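Local coordinates for putative cell adhesion protein (PDB 4H40) that probably serves as a fimbrillin-type pilus subunit on the surface of Bacteroides fragilis, with a presumed part in cell adhesion, at residues B[284-289]-B[297-302]; B[144-149]-B[224-229]; B[243-246]-B[250-253]; B[48-53]-B[85-90]. All coordinates share one frame; numbering follows the deposited sequence.

Contact 1: residues B[284-289]-B[297-302]; sequences MLLTGL and YNYTAT
Met284, Leu286 and Leu289 gather round the side chain of Tyr299 inside a beta sandwich, consistent with the transthyretin-like fold expected of fimbrillins. Strand 278-287 is the outermost strand of a four-stranded antiparallel sheet within this chain, and strand 296-305 belongs to the layer packed against it; the CA atoms of Met284 and Ala301 lie 10.0 Å apart, a spacing of packed sheets rather than paired strands, and no hydrogen bond joins the two segments. Tyr299 spans this gap, its CG anti to the carbonyl carbon (chi1 -70°), which sends the ring toward the facing strand. Met284, modelled as selenomethionine, runs at a slant to the tyrosine, and the bend at its last torsion (chi3 41°) turns the terminal methyl to the ring, with CE 3.5 Å from Tyr299 CD2. Leu286 points the opposite way from the facing layer, and its CD1 lies obliquely at the outer part of the ring, 3.7 Å from Tyr299 CZ. Trp314 packs on Met284 and Met184 on Tyr299, from strands 310-321 and 177-190. On the other side of strand 278-287, Leu285 and Thr287 pack on Ser264 and Ser266 of the second subunit. Beyond the corner at Gly288, Leu289 turns both branches to the phenol oxygen, its CD1 and CD2 lying 4.0 and 4.1 Å from Tyr299 OH.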
loop_
_atom_site.group_PDB
_atom_site.type_symbol
_atom_site.label_atom_id
_atom_site.label_comp_id
_atom_site.label_asym_id
_atom_site.label_seq_id
_atom_site.Cartn_x
_atom_site.Cartn_y
_atom_site.Cartn_z
HETATM N N MSE B 284 -0.113 -0.896 11.570
HETATM C CA MSE B 284 -0.207 -1.009 10.128
HETATM C C MSE B 284 -0.992 -2.301 9.827
HETATM O O MSE B 284 -0.498 -3.373 10.179
HETATM C CB MSE B 284 1.171 -1.048 9.458
HETATM C CG MSE B 284 1.968 0.230 9.502
HETATM SE SE MSE B 284 3.889 -0.112 9.013
HETATM C CE MSE B 284 3.626 -1.328 7.608
ATOM N N LEU B 285 -2.215 -2.224 9.225
ATOM C CA LEU B 285 -2.913 -3.439 8.834
ATOM C C LEU B 285 -2.642 -3.639 7.368
ATOM O O LEU B 285 -2.919 -2.742 6.585
ATOM C CB LEU B 285 -4.397 -3.395 9.156
ATOM C CG LEU B 285 -4.756 -3.853 10.578
ATOM C CD1 LEU B 285 -6.072 -3.243 11.017
ATOM C CD2 LEU B 285 -4.844 -5.369 10.682
ATOM N N LEU B 286 -1.981 -4.748 7.016
ATOM C CA LEU B 286 -1.545 -5.064 5.659
ATOM C C LEU B 286 -2.280 -6.270 5.102
ATOM O O LEU B 286 -2.144 -7.408 5.565
ATOM C CB LEU B 286 -0.026 -5.280 5.608
ATOM C CG LEU B 286 0.838 -4.238 6.356
ATOM C CD1 LEU B 286 2.314 -4.692 6.466
ATOM C CD2 LEU B 286 0.677 -2.852 5.762
ATOM N N THR B 287 -3.105 -5.991 4.112
ATOM C CA THR B 287 -3.910 -6.999 3.448
ATOM C C THR B 287 -3.270 -7.263 2.062
ATOM O O THR B 287 -2.510 -6.420 1.572
ATOM C CB THR B 287 -5.360 -6.493 3.427
ATOM O OG1 THR B 287 -6.267 -7.520 2.997
ATOM C CG2 THR B 287 -5.514 -5.227 2.611
ATOM N N GLY B 288 -3.536 -8.445 1.499
ATOM C CA GLY B 288 -3.051 -8.875 0.188
ATOM C C GLY B 288 -1.554 -9.047 0.067
ATOM O O GLY B 288 -0.925 -8.380 -0.762
ATOM N N LEU B 289 -0.970 -9.935 0.895
ATOM C CA LEU B 289 0.474 -10.152 0.916
ATOM C C LEU B 289 0.883 -11.612 0.583
ATOM O O LEU B 289 0.281 -12.541 1.123
ATOM C CB LEU B 289 1.028 -9.749 2.298
ATOM C CG LEU B 289 1.552 -8.305 2.463
ATOM C CD1 LEU B 289 1.940 -8.028 3.902
ATOM C CD2 LEU B 289 2.778 -8.046 1.582
ATOM N N TYR B 297 10.592 -7.352 2.088
ATOM C CA TYR B 297 9.367 -6.577 2.091
ATOM C C TYR B 297 9.690 -5.396 2.980
ATOM O O TYR B 297 9.676 -5.506 4.207
ATOM C CB TYR B 297 8.165 -7.467 2.535
ATOM C CG TYR B 297 8.016 -8.662 1.613
ATOM C CD1 TYR B 297 8.745 -9.832 1.832
ATOM C CD2 TYR B 297 7.266 -8.574 0.446
ATOM C CE1 TYR B 297 8.707 -10.890 0.933
ATOM C CE2 TYR B 297 7.200 -9.638 -0.449
ATOM C CZ TYR B 297 7.960 -10.777 -0.225
ATOM O OH TYR B 297 7.888 -11.830 -1.108
ATOM N N ASN B 298 10.224 -4.346 2.336
ATOM C CA ASN B 298 10.704 -3.097 2.930
ATOM C C ASN B 298 9.632 -2.040 3.035
ATOM O O ASN B 298 8.919 -1.806 2.092
ATOM C CB ASN B 298 11.831 -2.548 2.080
ATOM C CG ASN B 298 12.883 -3.572 1.824
ATOM O OD1 ASN B 298 13.228 -4.352 2.715
ATOM N ND2 ASN B 298 13.388 -3.616 0.594
ATOM N N TYR B 299 9.534 -1.416 4.185
ATOM C CA TYR B 299 8.600 -0.349 4.500
ATOM C C TYR B 299 9.392 0.841 5.021
ATOM O O TYR B 299 10.460 0.640 5.601
ATOM C CB TYR B 299 7.579 -0.821 5.535
ATOM C CG TYR B 299 6.605 -1.840 4.983
ATOM C CD1 TYR B 299 6.941 -3.194 4.913
ATOM C CD2 TYR B 299 5.330 -1.459 4.563
ATOM C CE1 TYR B 299 6.048 -4.133 4.393
ATOM C CE2 TYR B 299 4.423 -2.391 4.076
ATOM C CZ TYR B 299 4.801 -3.718 3.952
ATOM O OH TYR B 299 3.918 -4.606 3.400
ATOM N N THR B 300 8.924 2.077 4.725
ATOM C CA THR B 300 9.549 3.322 5.195
ATOM C C THR B 300 8.436 4.114 5.865
ATOM O O THR B 300 7.436 4.464 5.231
ATOM C CB THR B 300 10.321 4.043 4.090
ATOM O OG1 THR B 300 11.156 3.071 3.463
ATOM C CG2 THR B 300 11.237 5.083 4.620
ATOM N N ALA B 301 8.544 4.254 7.185
ATOM C CA ALA B 301 7.529 4.947 7.947
ATOM C C ALA B 301 8.109 6.266 8.530
ATOM O O ALA B 301 9.303 6.325 8.809
ATOM C CB ALA B 301 6.998 4.030 9.045
ATOM N N THR B 302 7.285 7.324 8.673
ATOM C CA THR B 302 7.734 8.582 9.255
ATOM C C THR B 302 6.833 8.948 10.407
ATOM O O THR B 302 5.626 8.971 10.235
ATOM C CB THR B 302 7.764 9.691 8.197
ATOM O OG1 THR B 302 8.598 9.286 7.122
ATOM C CG2 THR B 302 8.242 11.011 8.748
#

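Contact 2: residues B[144-149]-B[224-229]; sequences DDRYTQ and GDVLPV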
loop_
_atom_site.group_PDB
_atom_site.type_symbol
_atom_site.label_atom_id
_atom_site.label_comp_id
_atom_site.label_asym_id
_atom_site.label_seq_id
_atom_site.Cartn_x
_atom_site.Cartn_y
_atom_site.Cartn_z
ATOM N N ASP B 144 19.464 -24.600 -2.488
ATOM C CA ASP B 144 18.130 -24.458 -3.058
ATOM C C ASP B 144 18.081 -25.114 -4.408
ATOM O O ASP B 144 18.807 -24.703 -5.318
ATOM C CB ASP B 144 17.733 -22.987 -3.160
ATOM C CG ASP B 144 16.264 -22.733 -2.943
ATOM O OD1 ASP B 144 15.451 -23.284 -3.705
ATOM O OD2 ASP B 144 15.930 -21.962 -2.026
ATOM N N ASP B 145 17.219 -26.131 -4.554
ATOM C CA ASP B 145 17.099 -26.861 -5.809
ATOM C C ASP B 145 16.227 -26.112 -6.828
ATOM O O ASP B 145 16.143 -26.530 -7.987
ATOM C CB ASP B 145 16.564 -28.270 -5.547
ATOM C CG ASP B 145 17.599 -29.279 -5.053
ATOM O OD1 ASP B 145 18.809 -28.940 -5.031
ATOM O OD2 ASP B 145 17.197 -30.424 -4.705
ATOM N N ARG B 146 15.637 -24.975 -6.421
ATOM C CA ARG B 146 14.798 -24.169 -7.306
ATOM C C ARG B 146 15.639 -23.458 -8.365
ATOM O O ARG B 146 15.115 -23.157 -9.433
ATOM C CB ARG B 146 13.954 -23.151 -6.511
ATOM C CG ARG B 146 12.766 -23.786 -5.797
ATOM C CD ARG B 146 12.077 -22.833 -4.823
ATOM N NE ARG B 146 12.838 -22.656 -3.579
ATOM C CZ ARG B 146 12.348 -22.160 -2.446
ATOM N NH1 ARG B 146 11.073 -21.800 -2.366
ATOM N NH2 ARG B 146 13.126 -22.029 -1.385
ATOM N N TYR B 147 16.925 -23.192 -8.085
ATOM C CA TYR B 147 17.816 -22.493 -9.024
ATOM C C TYR B 147 19.046 -23.314 -9.270
ATOM O O TYR B 147 19.512 -23.996 -8.359
ATOM C CB TYR B 147 18.197 -21.087 -8.526
ATOM C CG TYR B 147 17.054 -20.371 -7.841
ATOM C CD1 TYR B 147 16.025 -19.796 -8.578
ATOM C CD2 TYR B 147 16.954 -20.349 -6.452
ATOM C CE1 TYR B 147 14.935 -19.193 -7.951
ATOM C CE2 TYR B 147 15.866 -19.754 -5.814
ATOM C CZ TYR B 147 14.858 -19.176 -6.569
ATOM O OH TYR B 147 13.787 -18.578 -5.946
ATOM N N THR B 148 19.572 -23.270 -10.497
ATOM C CA THR B 148 20.725 -24.079 -10.900
ATOM C C THR B 148 21.997 -23.669 -10.158
ATOM O O THR B 148 22.800 -24.534 -9.773
ATOM C CB THR B 148 20.932 -24.026 -12.428
ATOM O OG1 THR B 148 21.181 -22.682 -12.842
ATOM C CG2 THR B 148 19.745 -24.574 -13.198
ATOM N N GLN B 149 22.163 -22.356 -9.935
ATOM C CA GLN B 149 23.340 -21.764 -9.299
ATOM C C GLN B 149 23.552 -22.270 -7.855
ATOM O O GLN B 149 24.704 -22.460 -7.431
ATOM C CB GLN B 149 23.219 -20.225 -9.317
ATOM C CG GLN B 149 23.338 -19.585 -10.710
ATOM C CD GLN B 149 22.038 -19.479 -11.494
ATOM O OE1 GLN B 149 20.931 -19.796 -11.020
ATOM N NE2 GLN B 149 22.143 -18.980 -12.716
ATOM N N GLY B 224 14.406 -32.194 -3.211
ATOM C CA GLY B 224 13.876 -30.927 -3.715
ATOM C C GLY B 224 12.726 -30.240 -2.994
ATOM O O GLY B 224 12.242 -29.214 -3.484
ATOM N N ASP B 225 12.262 -30.781 -1.848
ATOM C CA ASP B 225 11.176 -30.151 -1.095
ATOM C C ASP B 225 11.684 -28.861 -0.468
ATOM O O ASP B 225 12.862 -28.763 -0.102
ATOM C CB ASP B 225 10.580 -31.094 -0.034
ATOM C CG ASP B 225 9.674 -32.197 -0.581
ATOM O OD1 ASP B 225 9.216 -32.078 -1.747
ATOM O OD2 ASP B 225 9.403 -33.165 0.162
ATOM N N VAL B 226 10.814 -27.839 -0.456
ATOM C CA VAL B 226 11.067 -26.476 0.048
ATOM C C VAL B 226 9.869 -26.020 0.892
ATOM O O VAL B 226 8.777 -26.578 0.733
ATOM C CB VAL B 226 11.369 -25.480 -1.103
ATOM C CG1 VAL B 226 12.746 -25.732 -1.710
ATOM C CG2 VAL B 226 10.289 -25.505 -2.183
ATOM N N LEU B 227 10.070 -25.028 1.786
ATOM C CA LEU B 227 9.000 -24.503 2.654
ATOM C C LEU B 227 7.754 -24.053 1.858
ATOM O O LEU B 227 7.881 -23.258 0.918
ATOM C CB LEU B 227 9.473 -23.321 3.519
ATOM C CG LEU B 227 10.653 -23.514 4.436
ATOM C CD1 LEU B 227 10.911 -22.248 5.221
ATOM C CD2 LEU B 227 10.450 -24.689 5.363
ATOM N N PRO B 228 6.545 -24.535 2.230
ATOM C CA PRO B 228 5.342 -24.132 1.480
ATOM C C PRO B 228 4.898 -22.711 1.796
ATOM O O PRO B 228 5.220 -22.186 2.864
ATOM C CB PRO B 228 4.292 -25.143 1.940
ATOM C CG PRO B 228 4.714 -25.503 3.324
ATOM C CD PRO B 228 6.213 -25.487 3.313
ATOM N N VAL B 229 4.112 -22.126 0.874
ATOM C CA VAL B 229 3.528 -20.785 1.001
ATOM C C VAL B 229 2.030 -20.949 1.371
ATOM O O VAL B 229 1.147 -20.691 0.537
ATOM C CB VAL B 229 3.728 -19.883 -0.260
ATOM C CG1 VAL B 229 3.585 -18.405 0.105
ATOM C CG2 VAL B 229 5.069 -20.141 -0.949
#
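The guanidinium of Arg146 carries Val226 on one face and the carboxylate of Asp144 at its edge. Val226 CG1 sits 3.4 Å above the plane, offset toward the rim, and is 3.6 Å from Arg146 NE; CG2, the other branch, turns to the far nitrogen and lies 3.8 Å from Arg146 NH1. The two side chains approach from opposite directions, and the bend of the arginine at chi3 (-76°) folds its head back to Asp144. There the grip is side-on: Arg146 NE donates almost straight to Asp144 OD1 at 2.7 Å, in the guanidinium plane, while Asp144 OD2, which accepts from Arg146 NH2 at 2.9 Å, lies somewhat out of that plane. Both bonds use syn lone pairs. This two-bond salt bridge fixes the rotation of the guanidinium and so the face offered to Val226. One face of the Tyr147 ring is occupied by Arg146 CB, over its centre. A second, lesser touch brings Asp145 OD2 to 3.5 Å from Gly224 CA. The charge of Asp145 is met by a salt bridge from OD2 to Arg118, while OD1 accepts from the backbone of Met152; Asp144 OD2 also bonds Gln180 of strand 177-190. The loop leading out of strand 197-207 thus rests on a compact bend after strand 141-142. That bend, a type I turn from Asp144 to Tyr147, contains an Asx turn, with the anti lone pair of Asp144 OD1 accepting from Arg146 N at 3.2 Å.

Contact 3: residues B[243-246]-B[250-253]; sequences ATRN and SLVA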
loop_
_atom_site.group_PDB
_atom_site.type_symbol
_atom_site.label_atom_id
_atom_site.label_comp_id
_atom_site.label_asym_id
_atom_site.label_seq_id
_atom_site.Cartn_x
_atom_site.Cartn_y
_atom_site.Cartn_z
ATOM N N ALA B 243 16.900 -2.584 16.925
ATOM C CA ALA B 243 16.962 -1.693 15.777
ATOM C C ALA B 243 18.309 -1.021 15.730
ATOM O O ALA B 243 18.978 -0.956 16.744
ATOM C CB ALA B 243 15.849 -0.656 15.852
ATOM N N THR B 244 18.727 -0.555 14.570
ATOM C CA THR B 244 19.995 0.158 14.388
ATOM C C THR B 244 19.693 1.618 14.075
ATOM O O THR B 244 18.647 1.916 13.518
ATOM C CB THR B 244 20.865 -0.484 13.261
ATOM O OG1 THR B 244 20.132 -0.471 12.043
ATOM C CG2 THR B 244 21.288 -1.900 13.565
ATOM N N ARG B 245 20.603 2.515 14.371
ATOM C CA ARG B 245 20.359 3.902 14.090
ATOM C C ARG B 245 21.146 4.394 12.921
ATOM O O ARG B 245 22.351 4.161 12.851
ATOM C CB ARG B 245 20.662 4.787 15.309
ATOM C CG ARG B 245 19.819 6.043 15.207
ATOM C CD ARG B 245 19.869 6.896 16.413
ATOM N NE ARG B 245 19.101 6.351 17.517
ATOM C CZ ARG B 245 17.797 6.503 17.668
ATOM N NH1 ARG B 245 17.082 7.113 16.732
ATOM N NH2 ARG B 245 17.187 6.005 18.730
ATOM N N ASN B 246 20.480 5.141 12.038
ATOM C CA ASN B 246 21.083 5.810 10.896
ATOM C C ASN B 246 21.464 7.189 11.324
ATOM O O ASN B 246 20.975 7.648 12.351
ATOM C CB ASN B 246 20.125 5.837 9.722
ATOM C CG ASN B 246 19.832 4.489 9.128
ATOM O OD1 ASN B 246 20.566 3.509 9.350
ATOM N ND2 ASN B 246 18.765 4.419 8.336
ATOM N N SER B 250 17.011 7.976 12.065
ATOM C CA SER B 250 16.018 6.951 11.784
ATOM C C SER B 250 16.456 5.601 12.380
ATOM O O SER B 250 17.628 5.407 12.673
ATOM C CB SER B 250 15.712 6.843 10.295
ATOM O OG SER B 250 16.867 6.659 9.504
ATOM N N LEU B 251 15.478 4.708 12.634
ATOM C CA LEU B 251 15.683 3.364 13.155
ATOM C C LEU B 251 15.453 2.332 12.059
ATOM O O LEU B 251 14.531 2.498 11.268
ATOM C CB LEU B 251 14.697 3.098 14.278
ATOM C CG LEU B 251 14.740 3.971 15.510
ATOM C CD1 LEU B 251 13.454 3.810 16.266
ATOM C CD2 LEU B 251 15.940 3.621 16.406
ATOM N N VAL B 252 16.252 1.259 12.006
ATOM C CA VAL B 252 16.055 0.169 11.034
ATOM C C VAL B 252 15.864 -1.149 11.785
ATOM O O VAL B 252 16.768 -1.635 12.470
ATOM C CB VAL B 252 17.163 0.038 9.950
ATOM C CG1 VAL B 252 16.817 -1.062 8.961
ATOM C CG2 VAL B 252 17.336 1.343 9.200
ATOM N N ALA B 253 14.685 -1.733 11.643
ATOM C CA ALA B 253 14.384 -3.021 12.259
ATOM C C ALA B 253 14.052 -4.018 11.167
ATOM O O ALA B 253 13.406 -3.656 10.192
ATOM C CB ALA B 253 13.240 -2.883 13.251
#
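Thr244 and Val252 form the antiparallel hydrogen-bonded pair of this short ladder: Thr244 N donates to Val252 O at 3.1 Å, and Val252 N returns a bond to Thr244 O at 2.9 Å. Nearer the turn, Asn246 N bonds Ser250 O at 2.9 Å, nearly straight (172°). CA-H...O contacts fill in between, as from Leu251 CA to Thr244 O. One side-chain bond adds to these: Asn246 ND2 gives to Ser250 OG at 3.2 Å, bent and tilted from the amide plane. Ser250 OG, set between its backbone N and carbonyl carbon (chi1 54°), also bonds Asp248 within the turn.

Van der Waals contacts cover both faces of the ladder. In the non-hydrogen-bonded pair, Arg245 lays its guanidinium across Leu251, whose CD2 stands 3.4 Å above the guanidinium plane toward its rim; Arg245 NH2 goes on to the carbonyl of Leu197. On this same face Ala243 CB packs on Leu251 CB, 4.2 Å away. On the face with Thr244, Val252 CG2 touches Asn246 ND2 at 3.5 Å. Strand 251-257 also pairs with strand 177-190, so strands 244-245 and 251-257 make a beta hairpin added to the flank of a larger beta structure.

Contact 4: residues B[48-53]-B[85-90]; sequences IFLLED and GSSLLY
Leu50 and Ser87 bring two irregular backbones together, their CA atoms 6.6 Å apart, with no direct hydrogen bond between the segments. Leu50 leans along the bend formed by Gly85 to Ser87: its CB lies 3.7 Å from Ser87 OG, while CD1, at the end of an extended chain (chi2 174°), reaches over to Gly85 O at 3.4 Å. CD2, the second branch, stays nearer the serine, 4.2 Å from its OG. Gly85 itself takes a positive phi, a conformation that favours glycine, and from there the chain passes through Ser86 and Ser87 into strand 88-94. A water links the backbone of segment 48-53 to the serine side chain, accepting from Leu51 N at 2.9 Å and donating to Ser87 OG at 3.0 Å. The first torsion of Ser87 (chi1 -60°), which sets OG beside its own backbone N, brings the hydroxyl to Leu50 CB and to this water alike. The same hydroxyl also hydrogen-bonds Asn80 OD1, so the water and Asn80 together fix its position. Strand 88-94 forms an antiparallel ladder with strand 74-79, which in turn pairs with strand 56-62; segment 48-53 is the lead-in to that last strand, so the contact lies along one end of a beta-sheet of the kind expected in a transthyretin-like domain. Leu51 turns inward and packs on Val78 and Ile57, close to the serine, its CB 4.5 Å from Ser87 OG. Farther along, Asp53 pairs with Arg79 in a salt bridge and accepts from the backbone N of Asn80.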
loop_
_atom_site.group_PDB
_atom_site.type_symbol
_atom_site.label_atom_id
_atom_site.label_comp_id
_atom_site.label_asym_id
_atom_site.label_seq_id
_atom_site.Cartn_x
_atom_site.Cartn_y
_atom_site.Cartn_z
ATOM N N ILE B 48 26.811 -12.054 -5.878
ATOM C CA ILE B 48 27.081 -12.944 -4.760
ATOM C C ILE B 48 27.893 -12.176 -3.727
ATOM O O ILE B 48 28.917 -11.574 -4.068
ATOM C CB ILE B 48 27.802 -14.230 -5.255
ATOM C CG1 ILE B 48 26.859 -15.035 -6.147
ATOM C CG2 ILE B 48 28.297 -15.093 -4.092
ATOM C CD1 ILE B 48 27.491 -15.700 -7.229
ATOM N N PHE B 49 27.438 -12.200 -2.470
ATOM C CA PHE B 49 28.130 -11.585 -1.351
ATOM C C PHE B 49 28.962 -12.627 -0.643
ATOM O O PHE B 49 28.702 -13.817 -0.799
ATOM C CB PHE B 49 27.126 -10.968 -0.375
ATOM C CG PHE B 49 26.468 -9.678 -0.805
ATOM C CD1 PHE B 49 26.687 -9.152 -2.073
ATOM C CD2 PHE B 49 25.594 -9.008 0.047
ATOM C CE1 PHE B 49 26.033 -7.992 -2.491
ATOM C CE2 PHE B 49 24.965 -7.821 -0.361
ATOM C CZ PHE B 49 25.191 -7.320 -1.631
ATOM N N LEU B 50 29.971 -12.190 0.135
ATOM C CA LEU B 50 30.781 -13.117 0.924
ATOM C C LEU B 50 29.972 -13.521 2.113
ATOM O O LEU B 50 29.224 -12.679 2.621
ATOM C CB LEU B 50 32.090 -12.477 1.406
ATOM C CG LEU B 50 33.070 -11.893 0.415
ATOM C CD1 LEU B 50 34.189 -11.212 1.165
ATOM C CD2 LEU B 50 33.653 -12.960 -0.485
ATOM N N LEU B 51 30.131 -14.770 2.596
ATOM C CA LEU B 51 29.445 -15.221 3.806
ATOM C C LEU B 51 29.869 -14.293 4.933
ATOM O O LEU B 51 31.038 -13.912 4.984
ATOM C CB LEU B 51 29.781 -16.693 4.117
ATOM C CG LEU B 51 29.426 -17.717 3.033
ATOM C CD1 LEU B 51 29.972 -19.099 3.367
ATOM C CD2 LEU B 51 27.921 -17.784 2.804
ATOM N N GLU B 52 28.939 -13.849 5.764
ATOM C CA GLU B 52 29.250 -12.883 6.824
ATOM C C GLU B 52 30.227 -13.461 7.867
ATOM O O GLU B 52 30.121 -14.619 8.270
ATOM C CB GLU B 52 27.975 -12.337 7.502
ATOM C CG GLU B 52 27.026 -11.580 6.565
ATOM C CD GLU B 52 27.599 -10.414 5.767
ATOM O OE1 GLU B 52 28.403 -9.642 6.341
ATOM O OE2 GLU B 52 27.234 -10.263 4.574
ATOM N N ASP B 53 31.229 -12.662 8.225
ATOM C CA ASP B 53 32.241 -13.022 9.208
ATOM C C ASP B 53 31.566 -13.401 10.537
ATOM O O ASP B 53 30.689 -12.666 11.005
ATOM C CB ASP B 53 33.206 -11.836 9.388
ATOM C CG ASP B 53 34.471 -12.149 10.147
ATOM O OD1 ASP B 53 34.421 -12.170 11.392
ATOM O OD2 ASP B 53 35.526 -12.302 9.502
ATOM N N GLY B 85 40.375 -9.909 1.583
ATOM C CA GLY B 85 39.197 -10.032 2.434
ATOM C C GLY B 85 38.301 -11.236 2.187
ATOM O O GLY B 85 37.193 -11.260 2.722
ATOM N N SER B 86 38.775 -12.251 1.397
ATOM C CA SER B 86 38.086 -13.517 1.072
ATOM C C SER B 86 37.690 -14.332 2.319
ATOM O O SER B 86 38.309 -14.195 3.372
ATOM C CB SER B 86 38.972 -14.387 0.188
ATOM O OG SER B 86 39.025 -13.884 -1.135
ATOM N N SER B 87 36.671 -15.193 2.180
ATOM C CA SER B 87 36.203 -16.043 3.272
ATOM C C SER B 87 37.083 -17.306 3.448
ATOM O O SER B 87 37.550 -17.890 2.456
ATOM C CB SER B 87 34.753 -16.454 3.044
ATOM O OG SER B 87 33.902 -15.324 2.977
ATOM N N LEU B 88 37.291 -17.708 4.739
ATOM C CA LEU B 88 37.983 -18.935 5.161
ATOM C C LEU B 88 37.093 -19.725 6.138
ATOM O O LEU B 88 36.470 -19.112 7.015
ATOM C CB LEU B 88 39.356 -18.633 5.782
ATOM C CG LEU B 88 40.361 -17.860 4.903
ATOM C CD1 LEU B 88 41.603 -17.546 5.669
ATOM C CD2 LEU B 88 40.705 -18.615 3.618
ATOM N N LEU B 89 37.010 -21.068 5.970
ATOM C CA LEU B 89 36.132 -21.945 6.779
ATOM C C LEU B 89 36.916 -22.799 7.784
ATOM O O LEU B 89 37.749 -23.635 7.400
ATOM C CB LEU B 89 35.279 -22.842 5.866
ATOM C CG LEU B 89 34.363 -22.114 4.873
ATOM C CD1 LEU B 89 33.867 -23.052 3.788
ATOM C CD2 LEU B 89 33.188 -21.491 5.569
ATOM N N TYR B 90 36.646 -22.574 9.084
ATOM C CA TYR B 90 37.345 -23.248 10.174
ATOM C C TYR B 90 36.464 -24.262 10.885
ATOM O O TYR B 90 35.426 -23.883 11.422
ATOM C CB TYR B 90 37.864 -22.227 11.196
ATOM C CG TYR B 90 38.827 -21.222 10.610
ATOM C CD1 TYR B 90 38.370 -20.027 10.063
ATOM C CD2 TYR B 90 40.206 -21.454 10.621
ATOM C CE1 TYR B 90 39.255 -19.101 9.510
ATOM C CE2 TYR B 90 41.100 -20.536 10.071
ATOM C CZ TYR B 90 40.622 -19.356 9.525
ATOM O OH TYR B 90 41.506 -18.444 9.000
HETATM O O HOH W 1 31.915 -16.354 0.960
#

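From the N terminus the four contacts follow one another in series; none nests within or crosses another. Contact 4 closes first, returning residues 85-90 to the lead-in of strand 56-62 across 31 intervening residues. Contact 2 closes the longest excursion, 74 residues, in which strands 153-157, 169-173, 177-190 and 197-207 are laid down, and joins the loop after strand 141-142 to the loop after strand 197-207. Contact 3 closes only a three-residue turn, and contact 1 a seven-residue link between two sandwich layers. Contacts 1 and 3 both belong to the C-terminal beta structure, their centres 17 Å apart, whereas contact 4 lies across the chain's centre from contact 1.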